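Local atomic coordinates of cellulase (Uncultured bacterium, PDB entry 3WX5), a protein that probably hydrolyses internal beta-1,4-glucosidic bonds of cellulose as an endoglucanase of glycoside hydrolase family 12. Residues A[103-108]-A[238-243]; A[47-52]-A[60-65]; A[152-157]-A[180-185]; A[124-129]-A[138-143]. All blocks are in the same frame, centred on the assembly; numbering follows the deposited sequence.

Interaction 1. Residues A[103-108]-A[238-243]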
loop_
_atom_site.group_PDB
_atom_site.type_symbol
_atom_site.label_atom_id
_atom_site.label_comp_id
_atom_site.label_asym_id
_atom_site.label_seq_id
_atom_site.Cartn_x
_atom_site.Cartn_y
_atom_site.Cartn_z
ATOM N N ARG A 103 3.388 -12.401 13.590
ATOM C CA ARG A 103 3.089 -12.794 12.203
ATOM C C ARG A 103 2.295 -11.701 11.496
ATOM O O ARG A 103 1.408 -11.081 12.089
ATOM C CB ARG A 103 2.274 -14.092 12.157
ATOM C CG ARG A 103 3.087 -15.358 12.473
ATOM C CD ARG A 103 2.177 -16.619 12.558
ATOM N NE ARG A 103 1.547 -16.777 13.880
ATOM C CZ ARG A 103 0.682 -17.739 14.215
ATOM N NH1 ARG A 103 0.300 -18.647 13.322
ATOM N NH2 ARG A 103 0.175 -17.784 15.445
ATOM N N LEU A 104 2.462 -11.632 10.181
ATOM C CA LEU A 104 1.681 -10.701 9.386
ATOM C C LEU A 104 1.591 -11.182 7.960
ATOM O O LEU A 104 2.608 -11.329 7.284
ATOM C CB LEU A 104 2.315 -9.316 9.433
ATOM C CG LEU A 104 1.547 -8.265 8.626
ATOM C CD1 LEU A 104 0.088 -8.077 9.169
ATOM C CD2 LEU A 104 2.328 -6.909 8.615
ATOM N N GLN A 105 0.374 -11.459 7.507
ATOM C CA GLN A 105 0.194 -11.958 6.138
ATOM C C GLN A 105 -1.007 -11.301 5.488
ATOM O O GLN A 105 -1.875 -10.749 6.163
ATOM C CB GLN A 105 0.024 -13.480 6.113
ATOM C CG GLN A 105 -1.205 -13.983 6.848
ATOM C CD GLN A 105 -1.321 -15.510 6.788
ATOM O OE1 GLN A 105 -0.444 -16.220 7.281
ATOM N NE2 GLN A 105 -2.323 -16.006 6.057
ATOM N N SER A 106 -1.050 -11.378 4.165
ATOM C CA SER A 106 -2.122 -10.734 3.435
ATOM C C SER A 106 -2.438 -11.441 2.121
ATOM O O SER A 106 -1.569 -12.078 1.533
ATOM C CB SER A 106 -1.737 -9.274 3.242
ATOM O OG SER A 106 -2.706 -8.583 2.491
ATOM N N ASN A 107 -3.721 -11.452 1.758
ATOM C CA ASN A 107 -4.173 -11.778 0.411
ATOM C C ASN A 107 -4.555 -10.536 -0.397
ATOM O O ASN A 107 -5.112 -9.583 0.150
ATOM C CB ASN A 107 -5.407 -12.702 0.453
ATOM C CG ASN A 107 -5.219 -13.913 1.337
ATOM O OD1 ASN A 107 -4.106 -14.321 1.645
ATOM N ND2 ASN A 107 -6.341 -14.497 1.765
ATOM N N TRP A 108 -4.394 -10.606 -1.721
ATOM C CA TRP A 108 -4.866 -9.532 -2.596
ATOM C C TRP A 108 -4.926 -10.059 -4.021
ATOM O O TRP A 108 -4.095 -10.866 -4.421
ATOM C CB TRP A 108 -3.909 -8.327 -2.548
ATOM C CG TRP A 108 -4.454 -7.083 -3.242
ATOM C CD1 TRP A 108 -5.720 -6.542 -3.115
ATOM C CD2 TRP A 108 -3.715 -6.168 -4.068
ATOM N NE1 TRP A 108 -5.838 -5.430 -3.932
ATOM C CE2 TRP A 108 -4.618 -5.171 -4.511
ATOM C CE3 TRP A 108 -2.380 -6.115 -4.504
ATOM C CZ2 TRP A 108 -4.203 -4.073 -5.272
ATOM C CZ3 TRP A 108 -1.980 -5.039 -5.305
ATOM C CH2 TRP A 108 -2.896 -4.052 -5.703
ATOM N N SER A 238 -7.271 -9.114 2.242
ATOM C CA SER A 238 -7.339 -9.579 3.611
ATOM C C SER A 238 -5.998 -9.301 4.263
ATOM O O SER A 238 -4.962 -9.342 3.620
ATOM C CB SER A 238 -7.593 -11.095 3.619
ATOM O OG SER A 238 -7.662 -11.574 4.938
ATOM N N VAL A 239 -6.022 -8.935 5.530
ATOM C CA VAL A 239 -4.782 -8.867 6.303
ATOM C C VAL A 239 -4.967 -9.646 7.577
ATOM O O VAL A 239 -6.040 -9.574 8.179
ATOM C CB VAL A 239 -4.434 -7.425 6.676
ATOM C CG1 VAL A 239 -3.207 -7.432 7.604
ATOM C CG2 VAL A 239 -4.161 -6.605 5.405
ATOM N N THR A 240 -3.967 -10.450 7.950
ATOM C CA THR A 240 -4.026 -11.166 9.230
ATOM C C THR A 240 -2.797 -10.848 10.075
ATOM O O THR A 240 -1.657 -11.125 9.675
ATOM C CB THR A 240 -4.134 -12.702 9.053
ATOM O OG1 THR A 240 -5.292 -13.017 8.269
ATOM C CG2 THR A 240 -4.293 -13.382 10.444
ATOM N N LEU A 241 -3.032 -10.235 11.227
ATOM C CA LEU A 241 -1.951 -9.786 12.090
ATOM C C LEU A 241 -1.975 -10.582 13.399
ATOM O O LEU A 241 -3.025 -10.699 14.043
ATOM C CB LEU A 241 -2.095 -8.294 12.394
ATOM C CG LEU A 241 -1.279 -7.685 13.555
ATOM C CD1 LEU A 241 0.232 -7.686 13.240
ATOM C CD2 LEU A 241 -1.757 -6.261 13.872
ATOM N N THR A 242 -0.799 -11.010 13.837
ATOM C CA THR A 242 -0.657 -11.642 15.144
ATOM C C THR A 242 0.426 -10.964 15.960
ATOM O O THR A 242 1.566 -10.834 15.506
ATOM C CB THR A 242 -0.308 -13.143 15.004
ATOM O OG1 THR A 242 -1.167 -13.727 14.004
ATOM C CG2 THR A 242 -0.545 -13.832 16.329
ATOM N N ALA A 243 0.083 -10.600 17.191
ATOM C CA ALA A 243 1.040 -9.947 18.086
ATOM C C ALA A 243 1.774 -11.018 18.897
ATOM O O ALA A 243 1.201 -12.084 19.189
ATOM C CB ALA A 243 0.294 -8.977 19.036
#

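Interaction 2. Residues A[47-52]-A[60-65]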
loop_
_atom_site.group_PDB
_atom_site.type_symbol
_atom_site.label_atom_id
_atom_site.label_comp_id
_atom_site.label_asym_id
_atom_site.label_seq_id
_atom_site.Cartn_x
_atom_site.Cartn_y
_atom_site.Cartn_z
ATOM N N THR A 47 -5.814 16.425 -10.787
ATOM C CA THR A 47 -6.576 15.629 -11.788
ATOM C C THR A 47 -7.658 14.698 -11.215
ATOM O O THR A 47 -7.546 14.166 -10.102
ATOM C CB THR A 47 -5.642 14.860 -12.757
ATOM O OG1 THR A 47 -4.557 14.260 -12.014
ATOM C CG2 THR A 47 -5.042 15.844 -13.753
ATOM N N ALA A 48 -8.698 14.461 -12.013
ATOM C CA ALA A 48 -9.873 13.774 -11.536
ATOM C C ALA A 48 -9.655 12.257 -11.431
ATOM O O ALA A 48 -9.061 11.622 -12.316
ATOM C CB ALA A 48 -11.078 14.081 -12.451
ATOM N N GLN A 49 -10.287 11.680 -10.426
ATOM C CA GLN A 49 -10.292 10.222 -10.250
ATOM C C GLN A 49 -11.533 9.801 -9.490
ATOM O O GLN A 49 -11.855 10.390 -8.456
ATOM C CB GLN A 49 -9.044 9.792 -9.467
ATOM C CG GLN A 49 -8.946 8.302 -9.203
ATOM C CD GLN A 49 -7.783 8.002 -8.248
ATOM O OE1 GLN A 49 -6.627 8.211 -8.585
ATOM N NE2 GLN A 49 -8.112 7.660 -7.017
ATOM N N CYS A 50 -12.171 8.734 -9.956
ATOM C CA CYS A 50 -13.252 8.095 -9.211
ATOM C C CYS A 50 -12.968 6.620 -9.012
ATOM O O CYS A 50 -12.416 5.970 -9.886
ATOM C CB CYS A 50 -14.587 8.228 -9.954
ATOM S SG CYS A 50 -15.057 9.966 -10.236
ATOM N N ILE A 51 -13.366 6.094 -7.856
ATOM C CA ILE A 51 -13.370 4.642 -7.659
ATOM C C ILE A 51 -14.763 4.159 -7.270
ATOM O O ILE A 51 -15.446 4.796 -6.451
ATOM C CB ILE A 51 -12.341 4.200 -6.578
ATOM C CG1 ILE A 51 -12.542 4.962 -5.259
ATOM C CG2 ILE A 51 -10.908 4.432 -7.119
ATOM C CD1 ILE A 51 -11.530 4.562 -4.130
ATOM N N GLU A 52 -15.129 2.985 -7.771
ATOM C CA GLU A 52 -16.366 2.344 -7.364
ATOM C C GLU A 52 -16.049 1.262 -6.340
ATOM O O GLU A 52 -15.267 0.351 -6.622
ATOM C CB GLU A 52 -17.075 1.754 -8.589
ATOM C CG GLU A 52 -18.320 0.948 -8.246
ATOM C CD GLU A 52 -19.028 0.441 -9.502
ATOM O OE1 GLU A 52 -19.769 1.233 -10.102
ATOM O OE2 GLU A 52 -18.733 -0.686 -9.967
ATOM N N PHE A 60 -12.484 -2.525 -5.153
ATOM C CA PHE A 60 -12.690 -1.238 -5.835
ATOM C C PHE A 60 -12.147 -1.230 -7.251
ATOM O O PHE A 60 -11.193 -1.947 -7.564
ATOM C CB PHE A 60 -12.215 -0.027 -4.996
ATOM C CG PHE A 60 -10.708 0.067 -4.810
ATOM C CD1 PHE A 60 -9.902 0.636 -5.807
ATOM C CD2 PHE A 60 -10.113 -0.352 -3.625
ATOM C CE1 PHE A 60 -8.506 0.739 -5.650
ATOM C CE2 PHE A 60 -8.709 -0.220 -3.423
ATOM C CZ PHE A 60 -7.906 0.320 -4.445
ATOM N N ILE A 61 -12.781 -0.451 -8.123
ATOM C CA ILE A 61 -12.277 -0.333 -9.492
ATOM C C ILE A 61 -12.143 1.146 -9.828
ATOM O O ILE A 61 -12.984 1.960 -9.410
ATOM C CB ILE A 61 -13.227 -1.070 -10.496
ATOM C CG1 ILE A 61 -12.703 -0.968 -11.934
ATOM C CG2 ILE A 61 -14.638 -0.491 -10.416
ATOM C CD1 ILE A 61 -13.323 -2.005 -12.886
ATOM N N LEU A 62 -11.055 1.508 -10.524
ATOM C CA LEU A 62 -10.885 2.896 -11.016
ATOM C C LEU A 62 -11.850 3.083 -12.194
ATOM O O LEU A 62 -11.670 2.468 -13.264
ATOM C CB LEU A 62 -9.444 3.137 -11.485
ATOM C CG LEU A 62 -8.405 3.502 -10.411
ATOM C CD1 LEU A 62 -8.595 4.937 -9.873
ATOM C CD2 LEU A 62 -8.416 2.485 -9.268
ATOM N N THR A 63 -12.866 3.915 -11.996
ATOM C CA THR A 63 -13.823 4.193 -13.066
ATOM C C THR A 63 -13.482 5.470 -13.800
ATOM O O THR A 63 -13.978 5.715 -14.912
ATOM C CB THR A 63 -15.279 4.284 -12.545
ATOM O OG1 THR A 63 -15.368 5.325 -11.581
ATOM C CG2 THR A 63 -15.718 2.955 -11.921
ATOM N N ARG A 64 -12.635 6.292 -13.187
ATOM C CA ARG A 64 -12.150 7.505 -13.839
ATOM C C ARG A 64 -10.756 7.830 -13.335
ATOM O O ARG A 64 -10.533 7.840 -12.129
ATOM C CB ARG A 64 -13.091 8.670 -13.540
ATOM C CG ARG A 64 -12.774 9.955 -14.302
ATOM C CD ARG A 64 -13.726 11.086 -13.882
ATOM N NE ARG A 64 -13.419 12.324 -14.602
ATOM C CZ ARG A 64 -14.144 13.438 -14.525
ATOM N NH1 ARG A 64 -15.258 13.450 -13.805
ATOM N NH2 ARG A 64 -13.779 14.521 -15.207
ATOM N N ALA A 65 -9.809 8.041 -14.250
ATOM C CA ALA A 65 -8.481 8.471 -13.835
ATOM C C ALA A 65 -7.818 9.316 -14.897
ATOM O O ALA A 65 -7.316 8.804 -15.880
ATOM C CB ALA A 65 -7.594 7.248 -13.476
#

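Interaction 3. Residues A[152-157]-A[180-185]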
loop_
_atom_site.group_PDB
_atom_site.type_symbol
_atom_site.label_atom_id
_atom_site.label_comp_id
_atom_site.label_asym_id
_atom_site.label_seq_id
_atom_site.Cartn_x
_atom_site.Cartn_y
_atom_site.Cartn_z
ATOM N N VAL A 152 7.829 2.649 -14.781
ATOM C CA VAL A 152 7.860 3.428 -13.552
ATOM C C VAL A 152 8.894 2.812 -12.602
ATOM O O VAL A 152 9.149 1.617 -12.689
ATOM C CB VAL A 152 6.449 3.472 -12.906
ATOM C CG1 VAL A 152 5.493 4.292 -13.783
ATOM C CG2 VAL A 152 5.903 2.048 -12.691
ATOM N N MET A 153 9.546 3.631 -11.769
ATOM C CA MET A 153 10.697 3.180 -10.954
ATOM C C MET A 153 10.378 3.522 -9.491
ATOM O O MET A 153 9.771 4.545 -9.228
ATOM C CB MET A 153 11.973 3.944 -11.351
ATOM C CG MET A 153 12.647 3.440 -12.631
ATOM S SD MET A 153 13.072 1.678 -12.526
ATOM C CE MET A 153 12.797 1.140 -14.226
ATOM N N PRO A 154 10.819 2.677 -8.543
ATOM C CA PRO A 154 10.825 3.055 -7.126
ATOM C C PRO A 154 11.701 4.279 -6.876
ATOM O O PRO A 154 12.612 4.583 -7.680
ATOM C CB PRO A 154 11.452 1.825 -6.462
ATOM C CG PRO A 154 11.022 0.701 -7.334
ATOM C CD PRO A 154 11.231 1.277 -8.714
ATOM N N GLY A 155 11.410 4.989 -5.792
ATOM C CA GLY A 155 12.311 6.033 -5.279
ATOM C C GLY A 155 13.684 5.497 -4.930
ATOM O O GLY A 155 13.858 4.300 -4.694
ATOM N N GLY A 156 14.668 6.386 -4.886
ATOM C CA GLY A 156 15.971 6.027 -4.312
ATOM C C GLY A 156 16.840 5.234 -5.268
ATOM O O GLY A 156 16.799 5.449 -6.480
ATOM N N ASN A 157 17.602 4.290 -4.717
ATOM C CA ASN A 157 18.585 3.533 -5.474
ATOM C C ASN A 157 18.355 2.049 -5.228
ATOM O O ASN A 157 17.990 1.639 -4.117
ATOM C CB ASN A 157 20.002 3.850 -4.994
ATOM C CG ASN A 157 20.350 5.301 -5.136
ATOM O OD1 ASN A 157 20.619 5.983 -4.143
ATOM N ND2 ASN A 157 20.428 5.766 -6.374
ATOM N N TYR A 180 12.472 5.120 2.937
ATOM C CA TYR A 180 11.617 4.487 1.933
ATOM C C TYR A 180 12.287 3.209 1.477
ATOM O O TYR A 180 13.440 3.236 1.034
ATOM C CB TYR A 180 11.472 5.420 0.741
ATOM C CG TYR A 180 10.848 4.817 -0.507
ATOM C CD1 TYR A 180 9.488 4.961 -0.759
ATOM C CD2 TYR A 180 11.652 4.298 -1.521
ATOM C CE1 TYR A 180 8.897 4.478 -1.948
ATOM C CE2 TYR A 180 11.076 3.802 -2.743
ATOM C CZ TYR A 180 9.707 3.927 -2.947
ATOM O OH TYR A 180 9.151 3.562 -4.160
ATOM N N ILE A 181 11.606 2.085 1.646
ATOM C CA ILE A 181 12.128 0.811 1.159
ATOM C C ILE A 181 11.110 0.189 0.217
ATOM O O ILE A 181 9.938 0.071 0.558
ATOM C CB ILE A 181 12.392 -0.219 2.297
ATOM C CG1 ILE A 181 13.047 0.447 3.528
ATOM C CG2 ILE A 181 13.322 -1.313 1.761
ATOM C CD1 ILE A 181 12.051 0.803 4.650
ATOM N N ALA A 182 11.529 -0.137 -1.004
ATOM C CA ALA A 182 10.579 -0.763 -1.935
ATOM C C ALA A 182 11.107 -2.125 -2.366
ATOM O O ALA A 182 12.279 -2.255 -2.762
ATOM C CB ALA A 182 10.365 0.121 -3.139
ATOM N N TYR A 183 10.230 -3.121 -2.351
ATOM C CA TYR A 183 10.589 -4.439 -2.875
ATOM C C TYR A 183 9.827 -4.621 -4.166
ATOM O O TYR A 183 8.614 -4.723 -4.144
ATOM C CB TYR A 183 10.202 -5.552 -1.887
ATOM C CG TYR A 183 10.988 -5.454 -0.587
ATOM C CD1 TYR A 183 10.567 -4.600 0.436
ATOM C CD2 TYR A 183 12.192 -6.151 -0.421
ATOM C CE1 TYR A 183 11.316 -4.465 1.623
ATOM C CE2 TYR A 183 12.939 -6.040 0.772
ATOM C CZ TYR A 183 12.488 -5.199 1.784
ATOM O OH TYR A 183 13.259 -4.975 2.911
ATOM N N ARG A 184 10.542 -4.697 -5.284
ATOM C CA ARG A 184 9.875 -4.848 -6.566
ATOM C C ARG A 184 10.037 -6.297 -7.004
ATOM O O ARG A 184 11.163 -6.742 -7.245
ATOM C CB ARG A 184 10.515 -3.914 -7.611
ATOM C CG ARG A 184 9.762 -3.909 -8.941
ATOM C CD ARG A 184 10.504 -3.115 -10.040
ATOM N NE ARG A 184 9.521 -2.664 -11.015
ATOM C CZ ARG A 184 9.605 -1.522 -11.699
ATOM N NH1 ARG A 184 10.703 -0.768 -11.604
ATOM N NH2 ARG A 184 8.588 -1.140 -12.472
ATOM N N ARG A 185 8.930 -6.987 -7.264
ATOM C CA ARG A 185 9.026 -8.427 -7.591
ATOM C C ARG A 185 9.792 -8.549 -8.909
ATOM O O ARG A 185 9.646 -7.683 -9.781
ATOM C CB ARG A 185 7.633 -9.038 -7.755
ATOM C CG ARG A 185 7.600 -10.536 -7.438
ATOM C CD ARG A 185 6.158 -11.043 -7.520
ATOM N NE ARG A 185 6.014 -12.428 -7.058
ATOM C CZ ARG A 185 6.331 -13.497 -7.776
ATOM N NH1 ARG A 185 6.807 -13.363 -9.020
ATOM N NH2 ARG A 185 6.070 -14.711 -7.280
#

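Interaction 4. Residues A[124-129]-A[138-143]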
loop_
_atom_site.group_PDB
_atom_site.type_symbol
_atom_site.label_atom_id
_atom_site.label_comp_id
_atom_site.label_asym_id
_atom_site.label_seq_id
_atom_site.Cartn_x
_atom_site.Cartn_y
_atom_site.Cartn_z
ATOM N N LEU A 124 3.287 0.051 3.497
ATOM C CA LEU A 124 3.160 -0.060 4.956
ATOM C C LEU A 124 3.885 1.115 5.598
ATOM O O LEU A 124 5.005 1.453 5.197
ATOM C CB LEU A 124 3.807 -1.369 5.450
ATOM C CG LEU A 124 3.027 -2.679 5.258
ATOM C CD1 LEU A 124 2.854 -3.009 3.795
ATOM C CD2 LEU A 124 3.772 -3.829 5.960
ATOM N N TRP A 125 3.328 1.628 6.702
ATOM C CA TRP A 125 3.811 2.883 7.261
ATOM C C TRP A 125 4.242 2.617 8.705
ATOM O O TRP A 125 3.517 1.967 9.465
ATOM C CB TRP A 125 2.710 3.971 7.229
ATOM C CG TRP A 125 2.507 4.594 5.878
ATOM C CD1 TRP A 125 1.454 4.395 5.022
ATOM C CD2 TRP A 125 3.402 5.495 5.211
ATOM N NE1 TRP A 125 1.631 5.149 3.885
ATOM C CE2 TRP A 125 2.844 5.781 3.947
ATOM C CE3 TRP A 125 4.608 6.103 5.572
ATOM C CZ2 TRP A 125 3.419 6.712 3.065
ATOM C CZ3 TRP A 125 5.210 6.988 4.668
ATOM C CH2 TRP A 125 4.650 7.217 3.395
ATOM N N PHE A 126 5.407 3.145 9.056
ATOM C CA PHE A 126 6.012 2.963 10.382
ATOM C C PHE A 126 6.460 4.303 10.965
ATOM O O PHE A 126 6.908 5.194 10.243
ATOM C CB PHE A 126 7.258 2.080 10.269
ATOM C CG PHE A 126 7.013 0.769 9.572
ATOM C CD1 PHE A 126 6.953 0.705 8.181
ATOM C CD2 PHE A 126 6.947 -0.414 10.296
ATOM C CE1 PHE A 126 6.685 -0.516 7.538
ATOM C CE2 PHE A 126 6.792 -1.638 9.651
ATOM C CZ PHE A 126 6.703 -1.684 8.259
ATOM N N SER A 127 6.471 4.401 12.297
ATOM C CA SER A 127 7.194 5.512 12.890
ATOM C C SER A 127 7.394 5.313 14.382
ATOM O O SER A 127 6.779 4.419 14.971
ATOM C CB SER A 127 6.439 6.816 12.662
ATOM O OG SER A 127 5.558 7.046 13.743
ATOM N N PRO A 128 8.286 6.111 14.982
ATOM C CA PRO A 128 8.563 5.847 16.378
ATOM C C PRO A 128 7.413 6.283 17.258
ATOM O O PRO A 128 7.397 5.959 18.448
ATOM C CB PRO A 128 9.823 6.679 16.665
ATOM C CG PRO A 128 9.824 7.741 15.644
ATOM C CD PRO A 128 9.234 7.079 14.404
ATOM N N SER A 129 6.476 7.032 16.692
ATOM C CA SER A 129 5.328 7.544 17.455
ATOM C C SER A 129 4.089 6.629 17.468
ATOM O O SER A 129 3.862 5.827 16.546
ATOM C CB SER A 129 4.975 8.962 16.980
ATOM O OG SER A 129 3.738 9.387 17.519
ATOM N N GLY A 138 10.510 10.652 10.229
ATOM C CA GLY A 138 11.367 9.981 11.226
ATOM C C GLY A 138 11.081 8.497 11.347
ATOM O O GLY A 138 11.735 7.777 12.128
ATOM N N GLY A 139 10.174 8.022 10.501
ATOM C CA GLY A 139 9.888 6.585 10.389
ATOM C C GLY A 139 10.214 6.024 9.021
ATOM O O GLY A 139 11.320 6.210 8.542
ATOM N N ALA A 140 9.326 5.178 8.490
ATOM C CA ALA A 140 9.646 4.456 7.250
ATOM C C ALA A 140 8.374 4.123 6.486
ATOM O O ALA A 140 7.263 4.108 7.037
ATOM C CB ALA A 140 10.425 3.162 7.544
ATOM N N GLU A 141 8.563 3.881 5.194
ATOM C CA GLU A 141 7.518 3.410 4.325
ATOM C C GLU A 141 8.102 2.196 3.627
ATOM O O GLU A 141 9.208 2.270 3.058
ATOM C CB GLU A 141 7.183 4.480 3.272
ATOM C CG GLU A 141 6.231 3.991 2.165
ATOM C CD GLU A 141 6.002 5.043 1.079
ATOM O OE1 GLU A 141 6.714 6.075 1.049
ATOM O OE2 GLU A 141 5.085 4.850 0.260
ATOM N N LEU A 142 7.358 1.094 3.672
ATOM C CA LEU A 142 7.789 -0.135 3.021
ATOM C C LEU A 142 6.778 -0.515 1.952
ATOM O O LEU A 142 5.598 -0.715 2.237
ATOM C CB LEU A 142 7.964 -1.258 4.048
ATOM C CG LEU A 142 8.595 -2.567 3.567
ATOM C CD1 LEU A 142 9.164 -3.388 4.766
ATOM C CD2 LEU A 142 7.589 -3.396 2.787
ATOM N N MET A 143 7.226 -0.508 0.707
ATOM C CA MET A 143 6.365 -0.861 -0.410
ATOM C C MET A 143 6.709 -2.260 -0.934
ATOM O O MET A 143 7.874 -2.666 -0.936
ATOM C CB MET A 143 6.518 0.141 -1.564
ATOM C CG MET A 143 6.302 1.607 -1.201
ATOM S SD MET A 143 5.746 2.560 -2.666
ATOM C CE MET A 143 3.999 2.085 -2.823
#

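Interaction 1. Residues A[103-108]-A[238-243]
Ser238 meets Asn107 and Ser106 where the antiparallel strands 101-111 and 233-243 run side by side. Its N donates to Asn107 O (3.0 Å), while its own carbonyl is gripped twice, by a weak bond from Asn107 N and by the hydroxyl of Ser106. Ser106 OG, anti to its backbone N (chi1 178°), reaches Ser238 O at 2.6 Å, nearly along the C=O axis, and also bonds to Tyr122 OH on strand 117-127 of the other sheet. An alanine in place of Ser106 would probably leave Ser238 O with just the weak bond from Asn107 N on this side and deprive the Tyr122 hydroxyl of a partner. Val239 turns to the same face as Ser106; its CG1 touches Leu104 CD1 at 3.7 Å, the two side chains crossing at a slant, and CG2 sits by Ser106 OG. Thr240 and Gln105 exchange two backbone bonds, and their side chains lie alongside, Gln105 CG against Thr240 CB (3.9 Å). Leu241 returns to the Val239 face and lays its CB on the same Leu104 CD1 (3.9 Å). Thr242 closes the ladder with a further reciprocal pair, its N to Arg103 O at 2.8 Å and Arg103 N to its O, while Thr242 OG1 lies over one face of the Arg103 guanidinium. Leu104 and Val239 also pack on strand 215-225, and Leu104 on helix 197-206, while Arg103, Gln105, Thr240 and Thr242 project from the other face, a two-sided pattern that belongs to the outer, convex sheet of the family 12 beta-jelly-roll sandwich.

Interaction 2. Residues A[47-52]-A[60-65]
Leu62 lies between Gln49 and Ile51 on one face of a beta hairpin made by strands 49-54 and 60-65, with a classic beta bulge in its middle. Gln49 keeps CG anti to its backbone N (chi1 179°) and lays it against Leu62 CD1 at 3.4 Å, the side chains slanting across each other; its amide end is held by Asn40 and His67. Ile51 runs beside Leu62, pointing the same way, with CG2 3.6 Å from Leu62 CD1, and the same methyl approaches Phe60 CD1. On the other face Glu52 and Ile61 also lie side by side, CB to CG2 at 3.8 Å, and Cys50, joined by a disulfide to Cys23, just after strand 19-22, sits against Arg64. The bulge sets Thr63 and Arg64 together opposite Cys50: Cys50 O accepts from Thr63 N (3.0 Å) and more weakly from Arg64 N, shifting the register by one residue. Beyond it, a reciprocal pair of backbone bonds links Glu52 and Ile61. Arg64 is stretched from CG to NE and salt-bridged to Glu66, and Ala48 CB lies 3.5 Å above one face of its guanidinium, offset toward the rim, with NE the nearest atom at 3.6 Å.

Interaction 3. Residues A[152-157]-A[180-185]
Arg184 and Tyr180 reach from strand 179-185 of the curved inner sheet of the jelly roll to the loop between strands 140-149 and 157-164, which passes over that face. The peptide groups of the loop supply the polar partners. Val152 O accepts from both ends of the Arg184 guanidinium: NH2 at 2.8 Å, the oxygen lying 20° out of the guanidinium plane, and NH1 more weakly at 3.0 Å. The Arg184 chain, with CG anti to its backbone N (chi1 -174°), stays extended from CG to NE, a reach that brings the guanidinium up to the loop. Met153 SD lies in the guanidinium plane at its edge, 3.5 Å from NH1, and Trp148 makes a cation-pi contact with the same group. Between the two polar links the loop packs by its proline: Pro154 CB rests on Ala182 CB at 3.9 Å, and Pro154 CD lies against Arg184 NH1. At the other end the N-H of Gly155 is satisfied by Tyr180 OH, 3.1 Å away, with an N-H...O angle of 154°. A phenylalanine in place of Tyr180 would probably leave this N-H without its acceptor and Pro154 CA without the oxygen beside it. The Tyr180 ring also touches Trp145 and Met143 of the neighbouring strand 140-149 and meets the ring of Trp176. One acceptor has no hydrogen-bond partner in the model: Gly155 O, buried by the contact, the nearest atom of the Tyr180 ring being CE2 at 3.4 Å.

Interaction 4. Residues A[124-129]-A[138-143]
The successive strands 117-127 and 140-149 pair antiparallel in the concave sheet of the jelly roll, the sheet that lines the cellulose-binding cleft in family 12 enzymes, and here Trp125 and Glu141 project together from one face. Glu141, with CG anti to its backbone N (chi1 171°) and the chain extended, runs alongside the indole. Its CB makes a CH-pi contact over the six-membered ring, 3.8 Å from the centroid, and the carboxylate follows nearly flat, its plane 22° from the ring, with OE1 3.3 Å from Trp125 CH2. OE1 also accepts from Trp178 NE1, which would probably limit the rotation of the carboxylate. Trp125 is stacked on Tyr136 and meets Trp85 edge-to-face. On the opposite face Phe126 presents its edge to Ala140 O, with CD1 3.6 Å away, and its CE1 lies 3.8 Å from Leu142 CB; helix 197-206 packs against Leu124, Phe126 and Leu142. Reciprocal backbone bonds tie Leu124 to Leu142 and Phe126 to Ala140. Gly139 comes close to Phe126 O, where a side chain would clash, its CA 3.3 Å from that oxygen. The same carbonyl accepts from Ala140 N at 3.0 Å, the donor standing 43° above the carbonyl plane.

Interactions 1 and 2 belong to the outer antiparallel sheet, where strands 60-65 and 233-243 are neighbours; both are partly buried, with one face turned inward and a more exposed, more polar face on the other side, and interaction 2 lies farthest from the chain centre. Interactions 3 and 4 are buried and share the inner sheet: they touch directly, Ile181 O and Tyr183 N probably hydrogen-bonded to Met143 N and O, and Tyr180 packing on Glu141 and Met143. Three contacts are strand ladders, one of them broken by a bulge, whereas interaction 3 joins side chains of a strand to backbone groups of a loop, with Pro154 packing between. Helix 197-206 touches side chains of interactions 1 and 4, one from each sheet.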